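Local coordinates for protein glycerol-3-phosphate dehydrogenase [NAD(+)] (Dunaliella salina, PDB 6IUY) that probably interconverts dihydroxyacetone phosphate and glycerol 3-phosphate with NAD(H), and with its phosphatase-like domain enables direct conversion of dihydroxyacetone phosphate to glycerol, at residues Gly265-Thr270 with Gly409-Gly414; Asn465-Gly470 with Pro585-Ile590; Gly526-Arg531 with Asn558-Gln563. All coordinates share one frame; numbering follows the deposited sequence.

Contact 1 of 3, residues Gly265-Thr270 with Gly409-Gly414; sequences GAWACT and GANIAG. With NAD (nicotinamide-adenine-dinucleotide), chain C.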
loop_
_atom_site.group_PDB
_atom_site.type_symbol
_atom_site.label_atom_id
_atom_site.label_comp_id
_atom_site.label_asym_id
_atom_site.label_seq_id
_atom_site.Cartn_x
_atom_site.Cartn_y
_atom_site.Cartn_z
ATOM N N GLY A 265 -15.398 -23.049 12.226
ATOM C CA GLY A 265 -14.891 -22.270 13.334
ATOM C C GLY A 265 -15.517 -20.896 13.352
ATOM O O GLY A 265 -16.551 -20.646 12.722
ATOM N N ALA A 266 -14.872 -19.991 14.082
ATOM C CA ALA A 266 -15.392 -18.654 14.269
ATOM C C ALA A 266 -15.632 -17.963 12.933
ATOM O O ALA A 266 -16.713 -17.460 12.690
ATOM C CB ALA A 266 -14.417 -17.830 15.147
ATOM N N TRP A 267 -14.620 -17.948 12.079
ATOM C CA TRP A 267 -14.683 -17.255 10.786
ATOM C C TRP A 267 -15.467 -18.090 9.772
ATOM O O TRP A 267 -16.235 -17.562 8.957
ATOM C CB TRP A 267 -13.250 -16.964 10.290
ATOM C CG TRP A 267 -13.133 -16.237 8.946
ATOM C CD1 TRP A 267 -12.309 -16.582 7.901
ATOM C CD2 TRP A 267 -13.833 -15.060 8.525
ATOM N NE1 TRP A 267 -12.455 -15.682 6.866
ATOM C CE2 TRP A 267 -13.382 -14.742 7.224
ATOM C CE3 TRP A 267 -14.793 -14.238 9.119
ATOM C CZ2 TRP A 267 -13.880 -13.652 6.501
ATOM C CZ3 TRP A 267 -15.272 -13.152 8.409
ATOM C CH2 TRP A 267 -14.814 -12.869 7.111
ATOM N N ALA A 268 -15.284 -19.400 9.826
ATOM C CA ALA A 268 -16.087 -20.273 8.969
ATOM C C ALA A 268 -17.565 -19.992 9.191
ATOM O O ALA A 268 -18.291 -19.746 8.223
ATOM C CB ALA A 268 -15.763 -21.723 9.220
ATOM N N CYS A 269 -18.010 -19.957 10.451
ATOM C CA CYS A 269 -19.431 -19.710 10.731
ATOM C C CYS A 269 -19.899 -18.299 10.378
ATOM O O CYS A 269 -21.058 -18.121 9.966
ATOM C CB CYS A 269 -19.768 -19.976 12.204
ATOM S SG CYS A 269 -19.655 -21.729 12.701
ATOM N N THR A 270 -19.067 -17.270 10.553
ATOM C CA THR A 270 -19.636 -15.960 10.260
ATOM C C THR A 270 -19.601 -15.844 8.743
ATOM O O THR A 270 -20.487 -15.254 8.156
ATOM C CB THR A 270 -18.942 -14.747 10.987
ATOM O OG1 THR A 270 -18.312 -13.865 10.044
ATOM C CG2 THR A 270 -17.980 -15.179 12.081
ATOM N N GLY A 409 -8.929 -10.325 3.786
ATOM C CA GLY A 409 -9.271 -8.971 4.177
ATOM C C GLY A 409 -9.092 -8.773 5.671
ATOM O O GLY A 409 -8.793 -9.726 6.400
ATOM N N ALA A 410 -9.239 -7.536 6.130
ATOM C CA ALA A 410 -9.205 -7.246 7.557
ATOM C C ALA A 410 -10.519 -7.718 8.161
ATOM O O ALA A 410 -11.513 -6.977 8.163
ATOM C CB ALA A 410 -8.991 -5.756 7.800
ATOM N N ASN A 411 -10.545 -8.963 8.638
ATOM C CA ASN A 411 -11.820 -9.610 8.935
ATOM C C ASN A 411 -11.968 -10.304 10.286
ATOM O O ASN A 411 -12.433 -11.452 10.308
ATOM C CB ASN A 411 -12.137 -10.681 7.879
ATOM C CG ASN A 411 -12.197 -10.147 6.459
ATOM O OD1 ASN A 411 -12.707 -9.049 6.198
ATOM N ND2 ASN A 411 -11.711 -10.959 5.517
ATOM N N ILE A 412 -11.623 -9.665 11.396
ATOM C CA ILE A 412 -11.928 -10.267 12.704
ATOM C C ILE A 412 -13.397 -10.754 12.773
ATOM O O ILE A 412 -14.312 -9.958 12.669
ATOM C CB ILE A 412 -11.684 -9.272 13.857
ATOM C CG1 ILE A 412 -10.257 -8.707 13.810
ATOM C CG2 ILE A 412 -12.036 -9.919 15.212
ATOM C CD1 ILE A 412 -9.213 -9.715 13.484
ATOM N N ALA A 413 -13.611 -12.054 12.960
ATOM C CA ALA A 413 -14.926 -12.679 12.739
ATOM C C ALA A 413 -16.063 -12.122 13.569
ATOM O O ALA A 413 -17.138 -11.799 13.031
ATOM C CB ALA A 413 -14.830 -14.174 12.986
ATOM N N GLY A 414 -15.851 -12.035 14.881
ATOM C CA GLY A 414 -16.922 -11.712 15.813
ATOM C C GLY A 414 -17.683 -10.464 15.425
ATOM O O GLY A 414 -18.909 -10.407 15.537
HETATM P PA NAD C . -11.106 -21.477 14.660
HETATM O O1A NAD C . -12.334 -20.948 15.279
HETATM O O2A NAD C . -9.848 -20.686 14.987
HETATM O O5B NAD C . -10.831 -23.007 15.147
HETATM C C5B NAD C . -11.917 -23.827 15.604
HETATM C C4B NAD C . -12.125 -25.013 14.629
HETATM O O4B NAD C . -11.101 -25.820 14.691
HETATM C C3B NAD C . -13.312 -25.857 15.100
HETATM O O3B NAD C . -14.423 -25.660 14.355
HETATM C C2B NAD C . -12.827 -27.312 14.955
HETATM O O2B NAD C . -13.900 -28.104 14.280
HETATM C C1B NAD C . -11.756 -27.212 14.244
HETATM N N9A NAD C . -10.903 -28.286 14.531
HETATM C C8A NAD C . -10.342 -28.633 15.713
HETATM N N7A NAD C . -9.599 -29.741 15.498
HETATM C C5A NAD C . -9.714 -30.097 14.190
HETATM C C6A NAD C . -9.190 -31.142 13.451
HETATM N N6A NAD C . -8.342 -32.179 13.929
HETATM N N1A NAD C . -9.461 -31.241 12.143
HETATM C C2A NAD C . -10.267 -30.313 11.553
HETATM N N3A NAD C . -10.793 -29.297 12.274
HETATM C C4A NAD C . -10.512 -29.193 13.592
HETATM O O3 NAD C . -11.331 -21.491 13.071
HETATM P PN NAD C . -11.675 -20.241 12.127
HETATM O O1N NAD C . -11.958 -18.997 12.950
HETATM O O2N NAD C . -12.867 -20.542 11.248
HETATM O O5D NAD C . -10.379 -19.940 11.277
HETATM C C5D NAD C . -9.945 -20.826 10.261
HETATM C C4D NAD C . -9.135 -20.000 9.253
HETATM O O4D NAD C . -9.696 -18.820 9.069
HETATM C C3D NAD C . -7.763 -19.729 9.838
HETATM O O3D NAD C . -6.833 -19.991 8.904
HETATM C C2D NAD C . -7.769 -18.216 10.194
HETATM O O2D NAD C . -6.360 -17.744 10.148
HETATM C C1D NAD C . -8.550 -17.693 9.292
HETATM N N1N NAD C . -9.206 -16.459 9.672
HETATM C C2N NAD C . -9.771 -16.273 10.917
HETATM C C3N NAD C . -10.394 -15.068 11.234
HETATM C C7N NAD C . -10.990 -14.891 12.647
HETATM O O7N NAD C . -11.285 -13.785 13.056
HETATM N N7N NAD C . -11.202 -16.065 13.457
HETATM C C4N NAD C . -10.465 -14.043 10.315
HETATM C C5N NAD C . -9.927 -14.232 9.054
HETATM C C6N NAD C . -9.312 -15.445 8.745
#

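Contact 2 of 3, residues Asn465-Gly470 with Pro585-Ile590; sequences NIVAVG and PLFTTI. With 13P (1,3-dihydroxyacetonephosphate), chain D.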
loop_
_atom_site.group_PDB
_atom_site.type_symbol
_atom_site.label_atom_id
_atom_site.label_comp_id
_atom_site.label_asym_id
_atom_site.label_seq_id
_atom_site.Cartn_x
_atom_site.Cartn_y
_atom_site.Cartn_z
ATOM N N ASN A 465 0.085 -12.716 10.000
ATOM C CA ASN A 465 -0.102 -13.309 11.325
ATOM C C ASN A 465 1.221 -13.461 12.027
ATOM O O ASN A 465 1.268 -13.508 13.245
ATOM C CB ASN A 465 -0.795 -14.686 11.255
ATOM C CG ASN A 465 -2.296 -14.574 11.108
ATOM O OD1 ASN A 465 -2.910 -13.640 11.621
ATOM N ND2 ASN A 465 -2.899 -15.521 10.389
ATOM N N ILE A 466 2.304 -13.575 11.271
ATOM C CA ILE A 466 3.623 -13.515 11.904
ATOM C C ILE A 466 3.829 -12.123 12.526
ATOM O O ILE A 466 4.183 -12.010 13.694
ATOM C CB ILE A 466 4.787 -13.765 10.914
ATOM C CG1 ILE A 466 4.700 -15.148 10.271
ATOM C CG2 ILE A 466 6.152 -13.560 11.624
ATOM C CD1 ILE A 466 5.815 -15.393 9.238
ATOM N N VAL A 467 3.609 -11.065 11.737
ATOM C CA VAL A 467 3.773 -9.688 12.236
ATOM C C VAL A 467 2.866 -9.426 13.432
ATOM O O VAL A 467 3.242 -8.691 14.339
ATOM C CB VAL A 467 3.468 -8.607 11.138
ATOM C CG1 VAL A 467 3.746 -7.219 11.668
ATOM C CG2 VAL A 467 4.291 -8.855 9.885
ATOM N N ALA A 468 1.668 -10.022 13.447
ATOM C CA ALA A 468 0.743 -9.800 14.562
ATOM C C ALA A 468 1.285 -10.425 15.848
ATOM O O ALA A 468 1.021 -9.911 16.945
ATOM C CB ALA A 468 -0.659 -10.350 14.249
ATOM N N VAL A 469 2.028 -11.528 15.728
ATOM C CA VAL A 469 2.719 -12.096 16.892
ATOM C C VAL A 469 3.763 -11.099 17.384
ATOM O O VAL A 469 3.820 -10.777 18.573
ATOM C CB VAL A 469 3.383 -13.463 16.572
ATOM C CG1 VAL A 469 4.316 -13.920 17.719
ATOM C CG2 VAL A 469 2.297 -14.522 16.361
ATOM N N GLY A 470 4.568 -10.582 16.460
ATOM C CA GLY A 470 5.562 -9.589 16.822
ATOM C C GLY A 470 4.920 -8.380 17.467
ATOM O O GLY A 470 5.409 -7.886 18.466
ATOM N N PRO A 585 15.085 -9.896 8.716
ATOM C CA PRO A 585 15.501 -9.838 10.121
ATOM C C PRO A 585 14.318 -9.879 11.092
ATOM O O PRO A 585 14.444 -10.543 12.104
ATOM C CB PRO A 585 16.260 -8.503 10.214
ATOM C CG PRO A 585 15.758 -7.696 9.056
ATOM C CD PRO A 585 15.486 -8.695 7.964
ATOM N N LEU A 586 13.198 -9.213 10.811
ATOM C CA LEU A 586 12.136 -9.208 11.812
ATOM C C LEU A 586 11.484 -10.584 11.909
ATOM O O LEU A 586 11.238 -11.067 13.014
ATOM C CB LEU A 586 11.081 -8.137 11.516
ATOM C CG LEU A 586 9.887 -8.093 12.494
ATOM C CD1 LEU A 586 10.306 -7.696 13.912
ATOM C CD2 LEU A 586 8.821 -7.150 11.988
ATOM N N PHE A 587 11.201 -11.210 10.762
ATOM C CA PHE A 587 10.649 -12.568 10.749
ATOM C C PHE A 587 11.547 -13.482 11.579
ATOM O O PHE A 587 11.084 -14.311 12.359
ATOM C CB PHE A 587 10.534 -13.121 9.323
ATOM C CG PHE A 587 9.412 -12.529 8.520
ATOM C CD1 PHE A 587 8.543 -11.614 9.076
ATOM C CD2 PHE A 587 9.224 -12.907 7.203
ATOM C CE1 PHE A 587 7.500 -11.087 8.321
ATOM C CE2 PHE A 587 8.193 -12.381 6.451
ATOM C CZ PHE A 587 7.329 -11.472 7.004
ATOM N N THR A 588 12.848 -13.311 11.420
ATOM C CA THR A 588 13.792 -14.191 12.073
ATOM C C THR A 588 13.881 -13.947 13.569
ATOM O O THR A 588 13.937 -14.910 14.349
ATOM C CB THR A 588 15.189 -14.056 11.462
ATOM O OG1 THR A 588 15.181 -14.618 10.150
ATOM C CG2 THR A 588 16.227 -14.805 12.314
ATOM N N THR A 589 13.895 -12.685 14.001
ATOM C CA THR A 589 14.024 -12.485 15.443
ATOM C C THR A 589 12.712 -12.818 16.149
ATOM O O THR A 589 12.732 -13.241 17.297
ATOM C CB THR A 589 14.511 -11.061 15.829
ATOM O OG1 THR A 589 13.436 -10.284 16.359
ATOM C CG2 THR A 589 15.149 -10.349 14.673
ATOM N N ILE A 590 11.576 -12.690 15.468
ATOM C CA ILE A 590 10.312 -13.168 16.048
ATOM C C ILE A 590 10.328 -14.683 16.323
ATOM O O ILE A 590 9.829 -15.137 17.359
ATOM C CB ILE A 590 9.112 -12.849 15.136
ATOM C CG1 ILE A 590 8.839 -11.344 15.101
ATOM C CG2 ILE A 590 7.883 -13.615 15.602
ATOM C CD1 ILE A 590 7.745 -10.929 14.111
HETATM P P 13P D . -6.086 -13.656 14.374
HETATM O O1P 13P D . -5.967 -12.725 13.190
HETATM O O2P 13P D . -7.366 -13.293 15.070
HETATM O O3P 13P D . -4.889 -13.427 15.257
HETATM O O1 13P D . -6.136 -15.217 14.037
HETATM C C1 13P D . -5.871 -15.731 12.752
HETATM C C2 13P D . -6.706 -14.926 11.813
HETATM O O2 13P D . -7.771 -14.483 12.187
HETATM C C3 13P D . -6.237 -14.649 10.412
HETATM O O3 13P D . -6.592 -13.315 10.080
#

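Contact 3 of 3, residues Gly526-Arg531 with Asn558-Gln563; sequences GGRNRR and NGQKLQ. With NAD (nicotinamide-adenine-dinucleotide), chain C; 13P (1,3-dihydroxyacetonephosphate), chain D.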
loop_
_atom_site.group_PDB
_atom_site.type_symbol
_atom_site.label_atom_id
_atom_site.label_comp_id
_atom_site.label_asym_id
_atom_site.label_seq_id
_atom_site.Cartn_x
_atom_site.Cartn_y
_atom_site.Cartn_z
ATOM N N GLY A 526 -6.195 -6.045 16.985
ATOM C CA GLY A 526 -7.405 -6.663 17.501
ATOM C C GLY A 526 -7.543 -8.164 17.322
ATOM O O GLY A 526 -8.630 -8.687 17.475
ATOM N N GLY A 527 -6.464 -8.866 16.993
ATOM C CA GLY A 527 -6.602 -10.275 16.640
ATOM C C GLY A 527 -6.168 -11.228 17.734
ATOM O O GLY A 527 -5.717 -10.811 18.810
ATOM N N ARG A 528 -6.308 -12.521 17.469
ATOM C CA ARG A 528 -6.048 -13.516 18.491
ATOM C C ARG A 528 -4.566 -13.714 18.671
ATOM O O ARG A 528 -4.118 -14.026 19.772
ATOM C CB ARG A 528 -6.735 -14.845 18.142
ATOM C CG ARG A 528 -8.250 -14.713 18.020
ATOM C CD ARG A 528 -8.885 -15.917 17.326
ATOM N NE ARG A 528 -8.338 -16.171 15.991
ATOM C CZ ARG A 528 -8.717 -17.191 15.214
ATOM N NH1 ARG A 528 -9.653 -18.032 15.630
ATOM N NH2 ARG A 528 -8.167 -17.373 14.029
ATOM N N ASN A 529 -3.810 -13.562 17.585
ATOM C CA ASN A 529 -2.361 -13.730 17.615
ATOM C C ASN A 529 -1.682 -12.680 18.474
ATOM O O ASN A 529 -0.764 -12.991 19.247
ATOM C CB ASN A 529 -1.776 -13.681 16.205
ATOM C CG ASN A 529 -2.057 -14.944 15.413
ATOM O OD1 ASN A 529 -1.570 -16.038 15.758
ATOM N ND2 ASN A 529 -2.823 -14.801 14.328
ATOM N N ARG A 530 -2.122 -11.435 18.313
ATOM C CA ARG A 530 -1.656 -10.308 19.139
ATOM C C ARG A 530 -2.008 -10.563 20.582
ATOM O O ARG A 530 -1.214 -10.298 21.483
ATOM C CB ARG A 530 -2.297 -8.983 18.695
ATOM C CG ARG A 530 -1.875 -7.756 19.504
ATOM C CD ARG A 530 -3.015 -6.791 19.728
ATOM N NE ARG A 530 -3.830 -7.200 20.874
ATOM C CZ ARG A 530 -3.399 -7.173 22.132
ATOM N NH1 ARG A 530 -2.155 -6.768 22.402
ATOM N NH2 ARG A 530 -4.197 -7.563 23.112
ATOM N N ARG A 531 -3.220 -11.067 20.803
ATOM C CA ARG A 531 -3.740 -11.184 22.163
ATOM C C ARG A 531 -2.972 -12.222 22.959
ATOM O O ARG A 531 -2.598 -11.986 24.120
ATOM C CB ARG A 531 -5.215 -11.538 22.142
ATOM C CG ARG A 531 -5.831 -11.588 23.535
ATOM C CD ARG A 531 -7.262 -12.112 23.494
ATOM N NE ARG A 531 -7.573 -12.792 24.744
ATOM C CZ ARG A 531 -8.239 -13.938 24.827
ATOM N NH1 ARG A 531 -8.674 -14.533 23.726
ATOM N NH2 ARG A 531 -8.465 -14.484 26.013
ATOM N N ASN A 558 -10.359 -20.914 23.750
ATOM C CA ASN A 558 -11.622 -21.624 23.825
ATOM C C ASN A 558 -11.891 -22.511 22.622
ATOM O O ASN A 558 -12.974 -22.436 22.025
ATOM C CB ASN A 558 -12.755 -20.625 23.960
ATOM C CG ASN A 558 -12.710 -19.857 25.280
ATOM O OD1 ASN A 558 -13.152 -20.360 26.317
ATOM N ND2 ASN A 558 -12.214 -18.614 25.237
ATOM N N GLY A 559 -10.895 -23.302 22.238
ATOM C CA GLY A 559 -11.051 -24.204 21.102
ATOM C C GLY A 559 -10.542 -23.654 19.779
ATOM O O GLY A 559 -10.159 -24.433 18.910
ATOM N N GLN A 560 -10.522 -22.322 19.627
ATOM C CA GLN A 560 -10.063 -21.710 18.375
ATOM C C GLN A 560 -8.559 -21.879 18.234
ATOM O O GLN A 560 -7.864 -22.181 19.215
ATOM C CB GLN A 560 -10.459 -20.234 18.292
ATOM C CG GLN A 560 -11.969 -19.991 18.432
ATOM C CD GLN A 560 -12.340 -18.526 18.415
ATOM O OE1 GLN A 560 -11.632 -17.684 17.835
ATOM N NE2 GLN A 560 -13.453 -18.203 19.056
ATOM N N LYS A 561 -8.069 -21.707 17.004
ATOM C CA LYS A 561 -6.692 -22.063 16.671
ATOM C C LYS A 561 -5.798 -20.848 16.382
ATOM O O LYS A 561 -6.116 -19.985 15.551
ATOM C CB LYS A 561 -6.682 -23.021 15.461
ATOM C CG LYS A 561 -7.451 -24.335 15.710
ATOM C CD LYS A 561 -6.827 -25.105 16.869
ATOM C CE LYS A 561 -7.603 -26.379 17.227
ATOM N NZ LYS A 561 -6.963 -27.098 18.397
ATOM N N LEU A 562 -4.678 -20.808 17.088
ATOM C CA LEU A 562 -3.633 -19.818 16.906
ATOM C C LEU A 562 -2.896 -20.112 15.601
ATOM O O LEU A 562 -2.474 -21.250 15.374
ATOM C CB LEU A 562 -2.667 -19.867 18.099
ATOM C CG LEU A 562 -1.597 -18.781 18.225
ATOM C CD1 LEU A 562 -2.240 -17.419 18.516
ATOM C CD2 LEU A 562 -0.600 -19.165 19.299
ATOM N N GLN A 563 -2.725 -19.114 14.736
ATOM C CA GLN A 563 -2.142 -19.409 13.430
ATOM C C GLN A 563 -0.759 -18.785 13.195
ATOM O O GLN A 563 0.005 -19.279 12.363
ATOM C CB GLN A 563 -3.099 -18.967 12.329
ATOM C CG GLN A 563 -4.457 -19.632 12.379
ATOM C CD GLN A 563 -4.446 -21.068 11.812
ATOM O OE1 GLN A 563 -4.766 -21.283 10.638
ATOM N NE2 GLN A 563 -4.094 -22.042 12.654
HETATM P PA NAD C . -11.106 -21.477 14.660
HETATM O O1A NAD C . -12.334 -20.948 15.279
HETATM O O2A NAD C . -9.848 -20.686 14.987
HETATM O O5B NAD C . -10.831 -23.007 15.147
HETATM C C5B NAD C . -11.917 -23.827 15.604
HETATM C C4B NAD C . -12.125 -25.013 14.629
HETATM O O4B NAD C . -11.101 -25.820 14.691
HETATM C C3B NAD C . -13.312 -25.857 15.100
HETATM O O3B NAD C . -14.423 -25.660 14.355
HETATM C C2B NAD C . -12.827 -27.312 14.955
HETATM O O2B NAD C . -13.900 -28.104 14.280
HETATM C C1B NAD C . -11.756 -27.212 14.244
HETATM N N9A NAD C . -10.903 -28.286 14.531
HETATM C C8A NAD C . -10.342 -28.633 15.713
HETATM N N7A NAD C . -9.599 -29.741 15.498
HETATM C C5A NAD C . -9.714 -30.097 14.190
HETATM C C6A NAD C . -9.190 -31.142 13.451
HETATM N N6A NAD C . -8.342 -32.179 13.929
HETATM N N1A NAD C . -9.461 -31.241 12.143
HETATM C C2A NAD C . -10.267 -30.313 11.553
HETATM N N3A NAD C . -10.793 -29.297 12.274
HETATM C C4A NAD C . -10.512 -29.193 13.592
HETATM O O3 NAD C . -11.331 -21.491 13.071
HETATM P PN NAD C . -11.675 -20.241 12.127
HETATM O O1N NAD C . -11.958 -18.997 12.950
HETATM O O2N NAD C . -12.867 -20.542 11.248
HETATM O O5D NAD C . -10.379 -19.940 11.277
HETATM C C5D NAD C . -9.945 -20.826 10.261
HETATM C C4D NAD C . -9.135 -20.000 9.253
HETATM O O4D NAD C . -9.696 -18.820 9.069
HETATM C C3D NAD C . -7.763 -19.729 9.838
HETATM O O3D NAD C . -6.833 -19.991 8.904
HETATM C C2D NAD C . -7.769 -18.216 10.194
HETATM O O2D NAD C . -6.360 -17.744 10.148
HETATM C C1D NAD C . -8.550 -17.693 9.292
HETATM N N1N NAD C . -9.206 -16.459 9.672
HETATM C C2N NAD C . -9.771 -16.273 10.917
HETATM C C3N NAD C . -10.394 -15.068 11.234
HETATM C C7N NAD C . -10.990 -14.891 12.647
HETATM O O7N NAD C . -11.285 -13.785 13.056
HETATM N N7N NAD C . -11.202 -16.065 13.457
HETATM C C4N NAD C . -10.465 -14.043 10.315
HETATM C C5N NAD C . -9.927 -14.232 9.054
HETATM C C6N NAD C . -9.312 -15.445 8.745
HETATM P P 13P D . -6.086 -13.656 14.374
HETATM O O1P 13P D . -5.967 -12.725 13.190
HETATM O O2P 13P D . -7.366 -13.293 15.070
HETATM O O3P 13P D . -4.889 -13.427 15.257
HETATM O O1 13P D . -6.136 -15.217 14.037
HETATM C C1 13P D . -5.871 -15.731 12.752
HETATM C C2 13P D . -6.706 -14.926 11.813
HETATM O O2 13P D . -7.771 -14.483 12.187
HETATM C C3 13P D . -6.237 -14.649 10.412
HETATM O O3 13P D . -6.592 -13.315 10.080
HETATM O O HOH W 1 -7.972 -20.113 13.224
#

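Contact 1 of 3, residues Gly265-Thr270 with Gly409-Gly414
Trp267 and Asn411 meet through a CH-pi contact: CB of Asn411 stands over the indole, 3.9 Å from the centroid of the six-membered ring of Trp267 and 28° off its normal. The same ring face receives the nicotinamide, whose C5N lies 3.5 Å above the plane of Trp267, offset toward the rim. With CG of Trp267 anti to the backbone N (chi1 -180°), the indole reaches across from its helix to segment 409-414 and lies along the cofactor.

The remaining apolar contacts converge on the methyl of Ala413, whose CB sits 3.9 Å from CE3 of Trp267 and 4.3 Å from CB of Ala266.

No hydrogen bond crosses between the segments; both instead donate backbone N-H groups to NAD. At the start of helix 266-282, Ala266 N gives a nearly straight bond to NAD O1A (3.0 Å), Trp267 N binds O1N, and Ala268 N reaches O2N at 3.0 Å. This is consistent with the glycine-rich turn of a Rossmann-type fold, here with Gly265 as N-cap. From the other segment, Ala413 N holds the carboxamide oxygen O7N (2.9 Å), while Ile412 N bonds to Asn482 of the second subunit.

The donors are uncharged backbone amides, and the helix N-terminus probably favours the pyrophosphate electrostatically. NAD thus joins two segments that meet mainly through carbon, gripped at both the pyrophosphate and the carboxamide.

Contact 2 of 3, residues Asn465-Gly470 with Pro585-Ile590
The Phe587 ring meets Val467 at its edge, where CG2 of Val467 lies near the ring plane and 4.2 Å from CE1 of Phe587. A methyl of the preceding residue, CG2 of Ile466, comes to CD1 of Phe587 at 4.0 Å from an oblique direction, the side chains of Ile466 and Phe587 crossing at about a right angle. The other flat group, the amide of Asn465, takes no part in this helix pairing. It turns instead to the bound dihydroxyacetone phosphate, its ND2 lying 3.5 Å from C3 of the ligand.

CD1 of Ile590 sits against the facing helix between Ile466 and Gly470, one turn apart. Its CG1 is anti to the carbonyl carbon (chi1 -69°) and the chain runs on extended, which carries CD1 to 3.7 Å from CA of Gly470. The same methyl is 4.0 Å from CG2 of Ile466, so Ile466 packs against both Phe587 and Ile590 with one branch. Gly470, having no beta carbon, lets Ile590 come right up to the backbone. The other branch of Ile590, CG2, meets CG1 of Val469 at 4.2 Å.

An alanine at Asn465 would remove the amide beside C3 and C1 of the ligand and would probably open a gap there and leave ND2 of Asn529 without its close polar neighbour.

Around the pair, Val571 of helix 564-577 touches both Ile466 and Phe587, and Glu494 of helix 481-502 accepts bonds from the backbone N-H groups of Leu586 and Phe587. The axes of the two helix segments come within 10.0 Å and cross at 62°. Buried helix-on-helix packing, with one helix also facing substrate, is consistent with the helical C-terminal domain of NAD-dependent glycerol-3-phosphate dehydrogenases.

Contact 3 of 3, residues Gly526-Arg531 with Asn558-Gln563
Arg528 and Gln560 join beside two bound ligands at a helix N-terminus used as an anion site: Gly527 is the N-cap, and the first N-H groups of helix 528-541 point into the phosphate of dihydroxyacetone phosphate. Arg528 N bonds to O2P at 2.7 Å, and Asn529 N to O3P at 2.6 Å. The guanidinium adds to this grip from the side, with NE and NH2 of Arg528 both donating to the ester oxygen O1 and NE also to O2P. Its other corner serves the cofactor, NH1 of Arg528 bonding to NAD O2A at 2.7 Å. One cation thus spans both ligands, and the phosphates probably stabilise its charge.

What fixes the orientation of the guanidinium comes next. The carboxamide nitrogen N7N of NAD lies 3.1 Å above the guanidinium plane of Arg528, over its centre, and the carbonyl O of Lys561 lies over the opposite face. In the plane, at the edge, OE1 of Gln560 accepts a bond from NH1 of Arg528 (3.0 Å). A water accepts a bond from NH2 of Arg528 and also contacts Lys561 O and NAD O2A. Lys561 N supplies a straight bond to that same O2A.

Farther out, Asn529 ties helix to loop. Its OD1 takes a bond from Gly564 N and a weak one from Gln563 N, and it touches CD1 of Leu562 at 3.2 Å. Gln563 OE1 accepts from the ribose hydroxyl O3D of NAD and is also bonded to His353. The Gln563 chain, bent at chi2 (-78°), brings NE2 back to donate a hydrogen bond to Leu562 O at 3.3 Å, from above the carbonyl plane and 58° out of it.

How the contacts relate
Contact 1 comes first along the chain, joining loops and helix starts that follow strands 257-262 and 404-408 of the mixed sheet in the nucleotide-binding part. Contacts 2 and 3 belong to the helical C-terminal part, and both segments of contact 3 fall between those of contact 2. The centres of contacts 1 and 3 are about 11 Å apart, those of 2 and 3 about 15 Å, and those of 1 and 2 about 23 Å. Contact 3 therefore stands between, touching both: it shares NAD with contact 1 and dihydroxyacetone phosphate with contact 2. The active site is accordingly assembled at the seam between the two parts, bringing nicotinamide and substrate together.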